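Side-chain contact in L protein (PDB 5MV0), which probably contributes the cap-snatching endonuclease domain of a reptarenavirus polymerase, cutting capped host RNA to prime viral transcription: residues N12-I17 against I42-T47. Residues are numbered along the deposited sequence; the frame is centred on the assembly and turned at random. Where two conformers were deposited one is given.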
# COMPACT_ATOMS: atom_id res chain seq x y z
N ASN B 12 0.71 0.15 -12.42
CA ASN B 12 1.87 0.35 -11.56
C ASN B 12 1.73 1.62 -10.71
O ASN B 12 2.05 1.60 -9.51
CB ASN B 12 3.12 0.40 -12.44
CG ASN B 12 4.38 0.62 -11.64
OD1 ASN B 12 4.84 1.76 -11.49
ND2 ASN B 12 4.95 -0.45 -11.11
N VAL B 13 1.23 2.71 -11.29
CA VAL B 13 0.96 3.93 -10.52
C VAL B 13 0.01 3.63 -9.37
O VAL B 13 0.26 4.00 -8.21
CB VAL B 13 0.40 5.04 -11.43
CG1 VAL B 13 -0.15 6.22 -10.59
CG2 VAL B 13 1.43 5.52 -12.45
N ILE B 14 -1.11 2.96 -9.66
CA ILE B 14 -2.08 2.68 -8.60
C ILE B 14 -1.47 1.78 -7.54
O ILE B 14 -1.63 2.01 -6.33
CB ILE B 14 -3.36 2.06 -9.21
CG1 ILE B 14 -4.08 3.09 -10.11
CG2 ILE B 14 -4.26 1.55 -8.13
CD1 ILE B 14 -5.33 2.52 -10.79
N LEU B 15 -0.74 0.75 -7.96
CA LEU B 15 -0.09 -0.14 -7.00
C LEU B 15 0.86 0.63 -6.10
O LEU B 15 0.92 0.37 -4.89
CB LEU B 15 0.66 -1.26 -7.73
CG LEU B 15 -0.21 -2.38 -8.33
CD1 LEU B 15 0.58 -3.23 -9.34
CD2 LEU B 15 -0.77 -3.27 -7.25
N GLU B 16 1.63 1.56 -6.67
CA GLU B 16 2.58 2.31 -5.85
C GLU B 16 1.85 3.22 -4.87
O GLU B 16 2.25 3.32 -3.70
CB GLU B 16 3.52 3.14 -6.73
CG GLU B 16 4.60 3.85 -5.90
CD GLU B 16 5.66 4.56 -6.72
OE1 GLU B 16 6.75 4.83 -6.17
OE2 GLU B 16 5.41 4.85 -7.91
N ILE B 17 0.80 3.90 -5.33
CA ILE B 17 0.02 4.77 -4.44
C ILE B 17 -0.56 3.99 -3.28
O ILE B 17 -0.55 4.44 -2.12
CB ILE B 17 -1.09 5.49 -5.23
CG1 ILE B 17 -0.46 6.51 -6.18
CG2 ILE B 17 -2.07 6.15 -4.26
CD1 ILE B 17 -1.50 7.15 -7.12
N ILE B 42 -9.42 7.63 -11.57
CA ILE B 42 -10.11 8.90 -11.35
C ILE B 42 -10.76 8.92 -9.97
O ILE B 42 -10.68 9.93 -9.25
CB ILE B 42 -11.13 9.14 -12.48
CG1 ILE B 42 -10.37 9.39 -13.79
CG2 ILE B 42 -12.10 10.29 -12.13
CD1 ILE B 42 -11.23 9.20 -15.05
N ARG B 43 -11.38 7.82 -9.68
CA ARG B 43 -11.96 7.77 -8.22
C ARG B 43 -10.85 7.86 -7.06
O ARG B 43 -10.91 8.59 -6.07
CB ARG B 43 -12.78 6.50 -8.02
CG ARG B 43 -13.41 6.40 -6.63
CD ARG B 43 -13.33 4.99 -6.08
NE ARG B 43 -12.15 4.35 -6.63
CZ ARG B 43 -10.94 4.40 -6.10
NH1 ARG B 43 -10.73 5.04 -4.94
NH2 ARG B 43 -9.95 3.79 -6.74
N LEU B 44 -9.73 7.21 -7.39
CA LEU B 44 -8.64 7.26 -6.42
C LEU B 44 -8.10 8.68 -6.26
O LEU B 44 -7.80 9.12 -5.14
CB LEU B 44 -7.53 6.31 -6.86
CG LEU B 44 -6.33 6.13 -5.91
CD1 LEU B 44 -6.79 5.60 -4.55
CD2 LEU B 44 -5.24 5.24 -6.54
N ARG B 45 -7.99 9.41 -7.36
CA ARG B 45 -7.56 10.81 -7.26
C ARG B 45 -8.46 11.60 -6.31
O ARG B 45 -7.97 12.32 -5.42
CB ARG B 45 -7.57 11.41 -8.66
CG ARG B 45 -7.34 12.88 -8.77
CD ARG B 45 -7.20 13.24 -10.25
NE ARG B 45 -7.02 14.67 -10.44
CZ ARG B 45 -8.02 15.53 -10.59
NH1 ARG B 45 -9.28 15.11 -10.56
NH2 ARG B 45 -7.76 16.82 -10.74
N ALA B 46 -9.78 11.44 -6.45
CA ALA B 46 -10.72 12.13 -5.57
C ALA B 46 -10.62 11.61 -4.14
O ALA B 46 -10.74 12.40 -3.19
CB ALA B 46 -12.15 11.97 -6.10
N THR B 47 -10.42 10.30 -3.97
CA THR B 47 -10.36 9.72 -2.62
C THR B 47 -9.10 10.17 -1.88
O THR B 47 -9.13 10.37 -0.65
CB THR B 47 -10.41 8.19 -2.69
OG1 THR B 47 -11.63 7.78 -3.30
CG2 THR B 47 -10.36 7.60 -1.32
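Leu44 reaches across from helix 34-57 and sets its CD2 methyl against two isoleucines of helix 4-20, about one helical turn apart. Leu44 CD2 lies 4.1 Å from Ile14 CG2 and 4.0 Å from Ile17 CG2, so a single methyl does the touching on its side and the branch methyls do it on the other. With Ile17 the two side chains meet tip to tip; with Ile14 they cross obliquely. The leucine owes its reach to CG standing anti to the backbone N (chi1 -175°), which extends the side chain toward helix 4-20. The nearest CA atoms, those of Ile14 and Leu44, are 8.3 Å apart. Ile14 also packs on Leu37 and Ala41, and Ile17 on Ile48, which carries the apolar seam along helix 34-57.

No polar bond links 12-17 with 42-47. Within the second segment Thr47 OG1 bonds to Arg43 O, 3.0 Å away, from above the carbonyl plane. On the first, Glu16 OE1 turns outward to Asp32 N of a neighbouring subunit, and Leu15 packs on Leu15 of another copy, so helix 4-20 serves the assembly as well as the fold.

Both helices belong to the arenavirus cap-snatching domain, of the PDDEXK clan, and the contact is structural packing between the first two helices of the chain. With neither hydrogen bond nor salt bridge between the segments, it rests on van der Waals and hydrophobic contact among three buried aliphatic side chains, all of it passing through one leucine methyl.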